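PDB 4CZX: Pab-dependent poly(a)-specific ribonuclease subunit PAN2 from Neurospora crassa, which probably shortens the poly(A) tails of messenger RNA as the catalytic subunit of the PAN deadenylation complex, seen here as its N-terminal WD40 domain. Local coordinates for residues Leu88-Val93 / Asp113-Ser118; Ser125-Ala130 / Ile139-Gly144; Gly172-Leu177 / Lys186-His191; Ala193-Leu198 / Ile205-Gly210. All blocks are in the same frame, centred on the assembly; numbering follows the deposited sequence.

Contact 1 (Leu88-Val93 / Asp113-Ser118); sequences LGSRSV and DLRAMS. With PO4 (phosphate ion), chain D.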
loop_
_atom_site.group_PDB
_atom_site.type_symbol
_atom_site.label_atom_id
_atom_site.label_comp_id
_atom_site.label_asym_id
_atom_site.label_seq_id
_atom_site.Cartn_x
_atom_site.Cartn_y
_atom_site.Cartn_z
ATOM N N LEU A 88 -7.283 24.139 -14.216
ATOM C CA LEU A 88 -8.102 23.500 -15.240
ATOM C C LEU A 88 -7.425 22.248 -15.799
ATOM O O LEU A 88 -6.256 22.274 -16.176
ATOM C CB LEU A 88 -8.409 24.468 -16.403
ATOM C CG LEU A 88 -9.419 23.913 -17.424
ATOM C CD1 LEU A 88 -10.321 25.019 -17.946
ATOM C CD2 LEU A 88 -8.748 23.210 -18.622
ATOM N N GLY A 89 -8.178 21.153 -15.840
ATOM C CA GLY A 89 -7.758 19.945 -16.535
ATOM C C GLY A 89 -8.813 19.630 -17.578
ATOM O O GLY A 89 -9.860 20.283 -17.615
ATOM N N SER A 90 -8.556 18.632 -18.422
ATOM C CA SER A 90 -9.498 18.288 -19.479
ATOM C C SER A 90 -10.871 17.868 -18.973
ATOM O O SER A 90 -11.866 18.051 -19.675
ATOM C CB SER A 90 -8.922 17.167 -20.356
ATOM O OG SER A 90 -8.026 17.724 -21.294
ATOM N N ARG A 91 -10.926 17.295 -17.768
ATOM C CA ARG A 91 -12.159 16.677 -17.276
ATOM C C ARG A 91 -12.765 17.395 -16.067
ATOM O O ARG A 91 -13.824 16.998 -15.564
ATOM C CB ARG A 91 -11.904 15.203 -16.895
ATOM C CG ARG A 91 -11.373 14.334 -18.050
ATOM C CD ARG A 91 -12.398 14.211 -19.172
ATOM N NE ARG A 91 -13.717 13.922 -18.628
ATOM C CZ ARG A 91 -14.133 12.710 -18.265
ATOM N NH1 ARG A 91 -13.337 11.658 -18.412
ATOM N NH2 ARG A 91 -15.350 12.551 -17.758
ATOM N N SER A 92 -12.104 18.442 -15.595
ATOM C CA SER A 92 -12.529 19.049 -14.337
ATOM C C SER A 92 -11.907 20.407 -14.088
ATOM O O SER A 92 -10.928 20.791 -14.735
ATOM C CB SER A 92 -12.182 18.122 -13.163
ATOM O OG SER A 92 -10.774 18.059 -12.993
ATOM N N VAL A 93 -12.489 21.125 -13.129
ATOM C CA VAL A 93 -11.953 22.397 -12.677
ATOM C C VAL A 93 -11.807 22.271 -11.166
ATOM O O VAL A 93 -12.701 21.758 -10.498
ATOM C CB VAL A 93 -12.871 23.577 -13.042
ATOM C CG1 VAL A 93 -12.239 24.905 -12.632
ATOM C CG2 VAL A 93 -13.187 23.570 -14.540
ATOM N N ASP A 113 -13.139 17.627 -22.803
ATOM C CA ASP A 113 -11.779 17.996 -23.162
ATOM C C ASP A 113 -11.598 19.509 -23.041
ATOM O O ASP A 113 -11.385 20.205 -24.042
ATOM C CB ASP A 113 -11.437 17.515 -24.577
ATOM C CG ASP A 113 -9.949 17.612 -24.882
ATOM O OD1 ASP A 113 -9.165 17.899 -23.952
ATOM O OD2 ASP A 113 -9.554 17.399 -26.045
ATOM N N LEU A 114 -11.703 20.008 -21.807
ATOM C CA LEU A 114 -11.499 21.430 -21.517
ATOM C C LEU A 114 -10.067 21.842 -21.800
ATOM O O LEU A 114 -9.150 21.072 -21.535
ATOM C CB LEU A 114 -11.820 21.734 -20.050
ATOM C CG LEU A 114 -13.225 21.409 -19.550
ATOM C CD1 LEU A 114 -13.305 21.763 -18.073
ATOM C CD2 LEU A 114 -14.254 22.188 -20.339
ATOM N N ARG A 115 -9.873 23.058 -22.309
ATOM C CA ARG A 115 -8.536 23.544 -22.655
ATOM C C ARG A 115 -8.235 24.940 -22.129
ATOM O O ARG A 115 -7.070 25.354 -22.060
ATOM C CB ARG A 115 -8.355 23.556 -24.181
ATOM C CG ARG A 115 -8.417 22.174 -24.840
ATOM C CD ARG A 115 -7.296 21.263 -24.359
ATOM N NE ARG A 115 -7.397 19.954 -25.021
ATOM C CZ ARG A 115 -6.844 19.659 -26.199
ATOM N NH1 ARG A 115 -6.127 20.567 -26.857
ATOM N NH2 ARG A 115 -7.007 18.445 -26.727
ATOM N N ALA A 116 -9.288 25.677 -21.778
ATOM C CA ALA A 116 -9.143 27.089 -21.520
ATOM C C ALA A 116 -10.216 27.620 -20.597
ATOM O O ALA A 116 -11.354 27.152 -20.589
ATOM C CB ALA A 116 -9.174 27.882 -22.847
ATOM N N MET A 117 -9.850 28.639 -19.849
ATOM C CA MET A 117 -10.855 29.387 -19.120
ATOM C C MET A 117 -10.462 30.825 -18.905
ATOM O O MET A 117 -9.281 31.190 -18.995
ATOM C CB MET A 117 -11.117 28.732 -17.792
ATOM C CG MET A 117 -9.934 28.716 -16.989
ATOM S SD MET A 117 -10.486 27.967 -15.481
ATOM C CE MET A 117 -8.915 27.868 -14.854
ATOM N N SER A 118 -11.463 31.638 -18.608
ATOM C CA SER A 118 -11.258 33.067 -18.420
ATOM C C SER A 118 -12.287 33.622 -17.459
ATOM O O SER A 118 -13.312 32.996 -17.198
ATOM C CB SER A 118 -11.355 33.811 -19.759
ATOM O OG SER A 118 -12.704 33.872 -20.198
HETATM P P PO4 D . -15.125 9.826 -14.887
HETATM O O1 PO4 D . -15.886 9.770 -16.192
HETATM O O2 PO4 D . -13.645 9.870 -15.189
HETATM O O3 PO4 D . -15.539 11.055 -14.113
HETATM O O4 PO4 D . -15.442 8.599 -14.059
#
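With chi1 at -81°, Ser90 holds OG anti to its carbonyl carbon, while Asp113 keeps CG anti to its backbone N (chi1 -168°); although the CB of Asp113 points away from Leu88-Val93, its carboxylate still reaches back to the serine. Ser90 OG donates to Asp113 OD1 over 2.9 Å, nearly along the C-O axis. The same oxygen takes a second bond, from Arg115 NE at 2.9 Å, which arrives from above the carboxylate plane. Arg115 NH2 holds Asp113 OD2 at 2.8 Å, so the guanidinium grips the acid side-on through two nitrogens. Arg76 NE bonds Ser90 OG and Arg115 forms a cation-pi contact with Trp132, which extends the polar cluster. A small hydroxyl suits Ser90, since it can donate to Asp113 and accept from Arg76 NE.

Beside this cluster, Leu114 N bonds Ser90 O at 2.9 Å, and Leu114 CB rests 3.4 Å from Gly89 O. In one of its two conformers Leu88 lays CD2 3.7 Å from Leu114 CB, the two side chains crossing at about a right angle. Farther along, Met117 CE lies 3.8 Å from Leu88 CB, the terminal methyl packing against the base of the leucine. Arg91 points its CB away from Asp113-Ser118, and its NH2 bonds a phosphate, probably from the crystallisation liquor, which Arg107 also binds.

Arg115 and Ala116 both face Ala130, a classic beta bulge at the start of strand 114-119. A turn between two strands of one blade set against the first strand of the next is an inter-blade contact of a WD40 beta-propeller.

Contact 2 (Ser125-Ala130 / Ile139-Gly144); sequences SEILVA and IDVNKG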
loop_
_atom_site.group_PDB
_atom_site.type_symbol
_atom_site.label_atom_id
_atom_site.label_comp_id
_atom_site.label_asym_id
_atom_site.label_seq_id
_atom_site.Cartn_x
_atom_site.Cartn_y
_atom_site.Cartn_z
ATOM N N SER A 125 -15.674 36.689 -9.784
ATOM C CA SER A 125 -16.744 35.875 -9.221
ATOM C C SER A 125 -17.196 34.762 -10.166
ATOM O O SER A 125 -17.888 33.830 -9.754
ATOM C CB SER A 125 -17.947 36.756 -8.862
ATOM O OG SER A 125 -17.556 37.873 -8.084
ATOM N N GLU A 126 -16.827 34.874 -11.443
ATOM C CA GLU A 126 -17.325 33.942 -12.454
ATOM C C GLU A 126 -16.289 33.624 -13.532
ATOM O O GLU A 126 -15.533 34.496 -13.966
ATOM C CB GLU A 126 -18.590 34.519 -13.102
ATOM C CG GLU A 126 -19.295 33.613 -14.095
ATOM C CD GLU A 126 -20.509 34.280 -14.745
ATOM O OE1 GLU A 126 -20.340 34.961 -15.781
ATOM O OE2 GLU A 126 -21.636 34.109 -14.227
ATOM N N ILE A 127 -16.248 32.368 -13.961
ATOM C CA ILE A 127 -15.384 31.999 -15.069
ATOM C C ILE A 127 -16.138 31.296 -16.189
ATOM O O ILE A 127 -17.194 30.696 -15.977
ATOM C CB ILE A 127 -14.224 31.085 -14.623
ATOM C CG1 ILE A 127 -14.755 29.830 -13.921
ATOM C CG2 ILE A 127 -13.245 31.849 -13.756
ATOM C CD1 ILE A 127 -13.657 28.853 -13.522
ATOM N N LEU A 128 -15.577 31.394 -17.387
ATOM C CA LEU A 128 -16.048 30.648 -18.546
ATOM C C LEU A 128 -15.034 29.555 -18.838
ATOM O O LEU A 128 -13.835 29.823 -18.841
ATOM C CB LEU A 128 -16.206 31.575 -19.751
ATOM C CG LEU A 128 -16.527 30.918 -21.097
ATOM C CD1 LEU A 128 -17.948 30.363 -21.126
ATOM C CD2 LEU A 128 -16.316 31.927 -22.240
ATOM N N VAL A 129 -15.486 28.325 -19.071
ATOM C CA VAL A 129 -14.535 27.272 -19.400
ATOM C C VAL A 129 -14.980 26.615 -20.700
ATOM O O VAL A 129 -16.176 26.479 -20.970
ATOM C CB VAL A 129 -14.375 26.207 -18.264
ATOM C CG1 VAL A 129 -14.091 26.887 -16.903
ATOM C CG2 VAL A 129 -15.574 25.280 -18.183
ATOM N N ALA A 130 -14.004 26.250 -21.517
ATOM C CA ALA A 130 -14.261 25.704 -22.847
ATOM C C ALA A 130 -13.086 24.848 -23.282
ATOM O O ALA A 130 -12.070 24.765 -22.586
ATOM C CB ALA A 130 -14.507 26.829 -23.858
ATOM N N ILE A 139 -19.091 28.997 -14.600
ATOM C CA ILE A 139 -18.931 28.572 -13.205
ATOM C C ILE A 139 -18.933 29.755 -12.238
ATOM O O ILE A 139 -18.198 30.733 -12.440
ATOM C CB ILE A 139 -17.617 27.761 -13.020
ATOM C CG1 ILE A 139 -17.740 26.400 -13.712
ATOM C CG2 ILE A 139 -17.278 27.587 -11.541
ATOM C CD1 ILE A 139 -16.415 25.644 -13.890
ATOM N N ASP A 140 -19.778 29.663 -11.208
ATOM C CA ASP A 140 -19.780 30.595 -10.080
ATOM C C ASP A 140 -18.602 30.229 -9.188
ATOM O O ASP A 140 -18.589 29.159 -8.576
ATOM C CB ASP A 140 -21.104 30.515 -9.303
ATOM C CG ASP A 140 -21.215 31.549 -8.168
ATOM O OD1 ASP A 140 -20.197 31.942 -7.553
ATOM O OD2 ASP A 140 -22.356 31.949 -7.866
ATOM N N VAL A 141 -17.619 31.119 -9.126
ATOM C CA VAL A 141 -16.379 30.866 -8.402
ATOM C C VAL A 141 -16.598 30.901 -6.883
ATOM O O VAL A 141 -15.913 30.207 -6.123
ATOM C CB VAL A 141 -15.295 31.887 -8.835
ATOM C CG1 VAL A 141 -14.033 31.733 -8.022
ATOM C CG2 VAL A 141 -14.967 31.680 -10.343
ATOM N N ASN A 142 -17.577 31.678 -6.443
ATOM C CA ASN A 142 -17.865 31.752 -5.013
ATOM C C ASN A 142 -18.555 30.493 -4.505
ATOM O O ASN A 142 -18.209 29.975 -3.445
ATOM C CB ASN A 142 -18.707 32.986 -4.710
ATOM C CG ASN A 142 -17.958 34.267 -4.979
ATOM O OD1 ASN A 142 -16.779 34.386 -4.646
ATOM N ND2 ASN A 142 -18.624 35.223 -5.610
ATOM N N LYS A 143 -19.521 29.995 -5.270
ATOM C CA LYS A 143 -20.276 28.817 -4.859
ATOM C C LYS A 143 -19.600 27.524 -5.302
ATOM O O LYS A 143 -19.840 26.464 -4.730
ATOM C CB LYS A 143 -21.702 28.878 -5.410
ATOM C CG LYS A 143 -22.606 29.897 -4.706
ATOM C CD LYS A 143 -24.000 29.884 -5.315
ATOM C CE LYS A 143 -24.927 30.894 -4.664
ATOM N NZ LYS A 143 -26.115 31.136 -5.537
ATOM N N GLY A 144 -18.755 27.610 -6.325
ATOM C CA GLY A 144 -18.112 26.429 -6.867
ATOM C C GLY A 144 -19.107 25.509 -7.552
ATOM O O GLY A 144 -19.124 24.295 -7.318
#
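Ser125-Val129 and Ile139-Asn142 run antiparallel, their directions 155° apart. Ile127 and Ile139 form a hydrogen-bonded pair, with Ile127 N to Ile139 O at 3.0 Å and Ile139 N to Ile127 O at 2.9 Å. Glu126 and Asp140 make the adjoining non-hydrogen-bonded pair, and Val141 N closes the end on Ser125 O at 2.8 Å. Beyond the pairing the second segment turns: Asp140 OD1 accepts from Lys143 N in an Asx motif, and Gly144 suits the positive phi at which the turn finishes.

The side chains of Ile127 and Ile139 lie side by side on one face, pointing the same way. Ile127 CG1, set between the backbone N and the carbonyl carbon (chi1 56°), touches Ile139 CB at 3.6 Å. Its other branch, CG2, meets Val141 CG2 at 3.8 Å, so beta-branching lets one residue serve two neighbours. An alanine in place of Ile127 would probably open a gap where CG1 met Ile139 CB and CG2 met Val141 CG2, leaving Ile139 with Val129 as its remaining apolar neighbour across the hairpin. On the other face, Glu126 carries its carboxylate to Thr120 and Lys122.

The hairpin forms the second and third strands of its four-stranded sheet. Strand 114-119 flanks strand 126-131, bringing Met117 and Phe119 against Ile127; Leu128 packs on Leu159 of strand 156-161, and Trp104 NE1 of strand 102-106 bonds Val141 O.

Contact 3 (Gly172-Leu177 / Lys186-His191); sequences GTVNIL and KQWQAH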
loop_
_atom_site.group_PDB
_atom_site.type_symbol
_atom_site.label_atom_id
_atom_site.label_comp_id
_atom_site.label_asym_id
_atom_site.label_seq_id
_atom_site.Cartn_x
_atom_site.Cartn_y
_atom_site.Cartn_z
ATOM N N GLY A 172 -6.998 28.650 -35.501
ATOM C CA GLY A 172 -6.169 29.820 -35.737
ATOM C C GLY A 172 -6.915 31.141 -35.824
ATOM O O GLY A 172 -6.307 32.182 -36.081
ATOM N N THR A 173 -8.230 31.109 -35.643
ATOM C CA THR A 173 -9.017 32.340 -35.637
ATOM C C THR A 173 -9.240 32.792 -34.200
ATOM O O THR A 173 -9.159 31.991 -33.274
ATOM C CB THR A 173 -10.381 32.168 -36.326
ATOM O OG1 THR A 173 -11.104 31.109 -35.694
ATOM C CG2 THR A 173 -10.204 31.824 -37.788
ATOM N N VAL A 174 -9.519 34.080 -34.024
ATOM C CA VAL A 174 -9.869 34.592 -32.712
ATOM C C VAL A 174 -11.300 35.109 -32.732
ATOM O O VAL A 174 -11.641 35.956 -33.550
ATOM C CB VAL A 174 -8.920 35.713 -32.281
ATOM C CG1 VAL A 174 -9.386 36.319 -30.940
ATOM C CG2 VAL A 174 -7.514 35.166 -32.149
ATOM N N ASN A 175 -12.144 34.575 -31.850
ATOM C CA ASN A 175 -13.480 35.138 -31.657
ATOM C C ASN A 175 -13.461 36.153 -30.522
ATOM O O ASN A 175 -12.941 35.874 -29.444
ATOM C CB ASN A 175 -14.512 34.047 -31.346
ATOM C CG ASN A 175 -14.794 33.152 -32.529
ATOM O OD1 ASN A 175 -14.577 33.532 -33.680
ATOM N ND2 ASN A 175 -15.296 31.957 -32.255
ATOM N N ILE A 176 -14.028 37.327 -30.768
ATOM C CA ILE A 176 -14.168 38.324 -29.721
ATOM C C ILE A 176 -15.582 38.227 -29.168
ATOM O O ILE A 176 -16.555 38.554 -29.851
ATOM C CB ILE A 176 -13.870 39.729 -30.250
ATOM C CG1 ILE A 176 -12.494 39.740 -30.913
ATOM C CG2 ILE A 176 -13.944 40.775 -29.127
ATOM C CD1 ILE A 176 -12.227 40.978 -31.704
ATOM N N LEU A 177 -15.683 37.761 -27.930
ATOM C CA LEU A 177 -16.971 37.446 -27.324
ATOM C C LEU A 177 -17.447 38.523 -26.361
ATOM O O LEU A 177 -16.675 39.020 -25.541
ATOM C CB LEU A 177 -16.898 36.120 -26.570
ATOM C CG LEU A 177 -16.321 34.890 -27.256
ATOM C CD1 LEU A 177 -16.400 33.717 -26.279
ATOM C CD2 LEU A 177 -17.077 34.586 -28.529
ATOM N N LYS A 186 -17.162 39.601 -33.197
ATOM C CA LYS A 186 -16.237 39.748 -34.312
ATOM C C LYS A 186 -15.303 38.542 -34.385
ATOM O O LYS A 186 -14.885 38.024 -33.351
ATOM C CB LYS A 186 -15.435 41.039 -34.148
ATOM C CG LYS A 186 -14.314 41.250 -35.140
ATOM C CD LYS A 186 -14.835 41.786 -36.453
ATOM C CE LYS A 186 -13.812 42.704 -37.111
ATOM N NZ LYS A 186 -14.282 43.190 -38.434
ATOM N N GLN A 187 -14.998 38.081 -35.598
ATOM C CA GLN A 187 -14.018 37.017 -35.789
ATOM C C GLN A 187 -12.792 37.565 -36.522
ATOM O O GLN A 187 -12.925 38.301 -37.508
ATOM C CB GLN A 187 -14.642 35.843 -36.554
ATOM C CG GLN A 187 -15.919 35.314 -35.899
ATOM C CD GLN A 187 -16.402 33.993 -36.472
ATOM O OE1 GLN A 187 -17.432 33.937 -37.144
ATOM N NE2 GLN A 187 -15.672 32.916 -36.187
ATOM N N TRP A 188 -11.610 37.212 -36.029
ATOM C CA TRP A 188 -10.351 37.706 -36.568
ATOM C C TRP A 188 -9.495 36.535 -37.039
ATOM O O TRP A 188 -9.239 35.605 -36.275
ATOM C CB TRP A 188 -9.628 38.530 -35.491
ATOM C CG TRP A 188 -8.243 39.007 -35.824
ATOM C CD1 TRP A 188 -7.810 39.540 -37.009
ATOM C CD2 TRP A 188 -7.111 39.001 -34.949
ATOM N NE1 TRP A 188 -6.476 39.860 -36.922
ATOM C CE2 TRP A 188 -6.024 39.539 -35.666
ATOM C CE3 TRP A 188 -6.909 38.584 -33.624
ATOM C CZ2 TRP A 188 -4.754 39.675 -35.106
ATOM C CZ3 TRP A 188 -5.647 38.717 -33.071
ATOM C CH2 TRP A 188 -4.583 39.254 -33.815
ATOM N N GLN A 189 -9.062 36.568 -38.295
ATOM C CA GLN A 189 -8.207 35.500 -38.809
ATOM C C GLN A 189 -6.758 35.782 -38.428
ATOM O O GLN A 189 -6.078 36.566 -39.082
ATOM C CB GLN A 189 -8.340 35.367 -40.325
ATOM C CG GLN A 189 -7.601 34.167 -40.870
ATOM C CD GLN A 189 -8.298 32.878 -40.532
ATOM O OE1 GLN A 189 -9.474 32.701 -40.849
ATOM N NE2 GLN A 189 -7.586 31.968 -39.870
ATOM N N ALA A 190 -6.285 35.152 -37.360
ATOM C CA ALA A 190 -4.951 35.456 -36.858
ATOM C C ALA A 190 -3.889 34.626 -37.568
ATOM O O ALA A 190 -2.954 35.172 -38.153
ATOM C CB ALA A 190 -4.890 35.236 -35.349
ATOM N N HIS A 191 -4.025 33.307 -37.521
ATOM C CA HIS A 191 -3.059 32.433 -38.176
ATOM C C HIS A 191 -3.770 31.345 -38.970
ATOM O O HIS A 191 -4.973 31.150 -38.826
ATOM C CB HIS A 191 -2.109 31.828 -37.137
ATOM C CG HIS A 191 -1.450 32.853 -36.268
ATOM N ND1 HIS A 191 -0.189 33.350 -36.522
ATOM C CD2 HIS A 191 -1.892 33.499 -35.159
ATOM C CE1 HIS A 191 0.120 34.252 -35.606
ATOM N NE2 HIS A 191 -0.898 34.363 -34.769
#
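Strands 173-177 and 184-189 are the third and fourth strands of a propeller blade, paired antiparallel with Val174 opposite Trp188 and Ile176 opposite Lys186. Val174 N bonds Trp188 O at 2.7 Å, and Ile176 N meets Lys186 O at 2.8 Å. The side chains of Val174 and Trp188 stand side by side, the indole CE3 3.8 Å from Val174 CB, while Ala190 CB lies over one indole face, offset toward the rim. On the other face of the sheet, Thr173 CG2 lies against the end of the Gln189 amide, 3.3 Å from both OE1 and NE2. Asn175 OD1 can accept from Gln187 NE2, though Gln187 has two conformers and this bond is doubtful; Asn175 ND2 turns to Tyr156 and Asp154.

At the hairpin's open end Gly172 O receives His191 N at 2.9 Å, almost straight (179°). Glycine fits here because a CB would clash with His191 O. Gln189 NE2 also bonds His191 O at 2.9 Å, reaching it from above the carbonyl plane.

His191 then leaves the strand, its NE2 bonded to Thr207 OG1 and its ND1 to Asp223 OD2. This histidine bridging a strand threonine and a loop aspartate resembles the Asp-His-Ser/Thr network of WD40 repeats.

Contact 4 (Ala193-Leu198 / Ile205-Gly210); sequences AFINDL and IVTCGG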
loop_
_atom_site.group_PDB
_atom_site.type_symbol
_atom_site.label_atom_id
_atom_site.label_comp_id
_atom_site.label_asym_id
_atom_site.label_seq_id
_atom_site.Cartn_x
_atom_site.Cartn_y
_atom_site.Cartn_z
ATOM N N ALA A 193 -3.659 27.869 -39.141
ATOM C CA ALA A 193 -4.180 26.610 -38.593
ATOM C C ALA A 193 -4.183 26.545 -37.071
ATOM O O ALA A 193 -4.984 25.806 -36.480
ATOM C CB ALA A 193 -3.382 25.430 -39.139
ATOM N N PHE A 194 -3.267 27.261 -36.427
ATOM C CA PHE A 194 -3.209 27.220 -34.966
ATOM C C PHE A 194 -2.655 28.489 -34.351
ATOM O O PHE A 194 -1.910 29.247 -34.968
ATOM C CB PHE A 194 -2.371 26.027 -34.464
ATOM C CG PHE A 194 -0.895 26.168 -34.712
ATOM C CD1 PHE A 194 -0.345 25.782 -35.938
ATOM C CD2 PHE A 194 -0.053 26.668 -33.730
ATOM C CE1 PHE A 194 1.017 25.912 -36.177
ATOM C CE2 PHE A 194 1.306 26.804 -33.958
ATOM C CZ PHE A 194 1.846 26.426 -35.190
ATOM N N ILE A 195 -3.017 28.660 -33.095
ATOM C CA ILE A 195 -2.541 29.735 -32.251
ATOM C C ILE A 195 -1.779 29.068 -31.115
ATOM O O ILE A 195 -2.338 28.245 -30.406
ATOM C CB ILE A 195 -3.710 30.577 -31.743
ATOM C CG1 ILE A 195 -4.215 31.475 -32.888
ATOM C CG2 ILE A 195 -3.299 31.428 -30.530
ATOM C CD1 ILE A 195 -5.549 32.120 -32.640
ATOM N N ASN A 196 -0.493 29.376 -30.991
ATOM C CA ASN A 196 0.338 28.811 -29.937
ATOM C C ASN A 196 0.262 29.631 -28.634
ATOM O O ASN A 196 0.609 29.144 -27.552
ATOM C CB ASN A 196 1.793 28.724 -30.404
ATOM C CG ASN A 196 2.623 27.821 -29.521
ATOM O OD1 ASN A 196 2.226 26.699 -29.240
ATOM N ND2 ASN A 196 3.762 28.314 -29.052
ATOM N N ASP A 197 -0.182 30.878 -28.753
ATOM C CA ASP A 197 -0.251 31.775 -27.604
ATOM C C ASP A 197 -1.156 32.963 -27.902
ATOM O O ASP A 197 -1.230 33.444 -29.038
ATOM C CB ASP A 197 1.148 32.275 -27.217
ATOM C CG ASP A 197 1.235 32.708 -25.740
ATOM O OD1 ASP A 197 0.195 32.708 -25.051
ATOM O OD2 ASP A 197 2.350 33.026 -25.269
ATOM N N LEU A 198 -1.827 33.450 -26.864
ATOM C CA LEU A 198 -2.665 34.635 -26.960
ATOM C C LEU A 198 -2.528 35.440 -25.672
ATOM O O LEU A 198 -2.552 34.875 -24.582
ATOM C CB LEU A 198 -4.139 34.254 -27.204
ATOM C CG LEU A 198 -5.123 35.442 -27.299
ATOM C CD1 LEU A 198 -6.283 35.153 -28.248
ATOM C CD2 LEU A 198 -5.676 35.872 -25.935
ATOM N N ILE A 205 -5.188 42.749 -28.793
ATOM C CA ILE A 205 -4.914 41.315 -28.783
ATOM C C ILE A 205 -3.603 41.052 -29.511
ATOM O O ILE A 205 -3.318 41.690 -30.532
ATOM C CB ILE A 205 -6.011 40.484 -29.469
ATOM C CG1 ILE A 205 -7.406 40.980 -29.090
ATOM C CG2 ILE A 205 -5.816 38.983 -29.156
ATOM C CD1 ILE A 205 -8.508 40.255 -29.843
ATOM N N VAL A 206 -2.806 40.125 -28.985
ATOM C CA VAL A 206 -1.604 39.678 -29.676
ATOM C C VAL A 206 -1.563 38.148 -29.693
ATOM O O VAL A 206 -1.917 37.490 -28.712
ATOM C CB VAL A 206 -0.314 40.242 -29.032
ATOM C CG1 VAL A 206 -0.106 41.702 -29.419
ATOM C CG2 VAL A 206 -0.337 40.056 -27.499
ATOM N N THR A 207 -1.166 37.570 -30.826
ATOM C CA THR A 207 -1.110 36.116 -30.922
ATOM C C THR A 207 0.143 35.632 -31.620
ATOM O O THR A 207 0.738 36.352 -32.434
ATOM C CB THR A 207 -2.321 35.512 -31.685
ATOM O OG1 THR A 207 -2.312 35.973 -33.044
ATOM C CG2 THR A 207 -3.644 35.870 -31.003
ATOM N N CYS A 208 0.522 34.401 -31.285
ATOM C CA CYS A 208 1.543 33.653 -32.005
ATOM C C CYS A 208 0.901 32.389 -32.569
ATOM O O CYS A 208 0.007 31.827 -31.955
ATOM C CB CYS A 208 2.702 33.276 -31.078
ATOM S SG CYS A 208 3.511 34.675 -30.302
ATOM N N GLY A 209 1.343 31.932 -33.733
ATOM C CA GLY A 209 0.757 30.726 -34.280
ATOM C C GLY A 209 1.405 30.348 -35.595
ATOM O O GLY A 209 2.511 30.810 -35.896
ATOM N N GLY A 210 0.718 29.516 -36.374
ATOM C CA GLY A 210 1.242 29.074 -37.662
ATOM C C GLY A 210 0.189 28.589 -38.641
ATOM O O GLY A 210 -0.995 28.476 -38.306
#
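Phe194 and the Gly209-Gly210 backbone form the tight part of this hairpin. The chi1 of 71° sets CG between the backbone N and the carbonyl carbon, and the ring lies with one face over the peptide: Gly210 N sits 3.4 Å above the plane over the centre of the Phe194 ring, with Gly209 C toward the rim. Glycine suits both positions, since a CB on Gly210 would clash with Phe194 CE1 and one on Gly209 with Phe194 O. Because Gly209 has no side chain, its CA comes within 4.0 Å of Ile195 CA. An alanine in place of Phe194 would probably leave a gap over Gly210 and strip that peptide of its aromatic cover.

Two classic beta bulges interrupt the pairing, and at the second, by Asn196, the chain turns a corner. Gly210 O takes both Ala193 N (2.9 Å) and Phe194 N (3.2 Å), while Cys208 O takes Asn196 N at 2.7 Å and, weakly, Asp197 N. Beyond the second bulge, Leu198 CD1 meets Thr207 CG2 at 3.9 Å and Ile205 CG2 at 4.0 Å, a looser apolar contact that is nonetheless buried.

The more solvent-reached side is at Ala193 and Asn196, both partly exposed; Asn196 ND2 finds Ala247 O, and a MES buffer molecule, probably from crystallisation, lies close to the same side chain. Asp197, by contrast, is buried and salt-bridged to Arg250.

The hairpin joins the first two strands of its sheet. Strand 225-230 pairs with strand 204-210 on its other edge; Val206 and Cys208 pack on Val249 of strand 248-251, and Ile195 and Leu198 on Ala168 of strand 165-169.

Overall arrangement
The four contacts follow one another in series along the chain within one propeller of seven sheets, here the N-terminal domain of PAN2. Contact 1 bridges the sheet that holds strands 85-88 and 93-96 to the next, whose second and third strands make contact 2; their centres are about 12 Å apart, and strands 114-119 and 126-131 are paired by backbone hydrogen bonds. Contact 3 closes the following sheet and contact 4 opens the one after it, centres about 10 Å apart, tied by His191 to Thr207. Contact 1 thus joins successive blades, while contacts 2 to 4 each hold a single blade together. The ring itself closes where strand 10-16 pairs with strand 310-315.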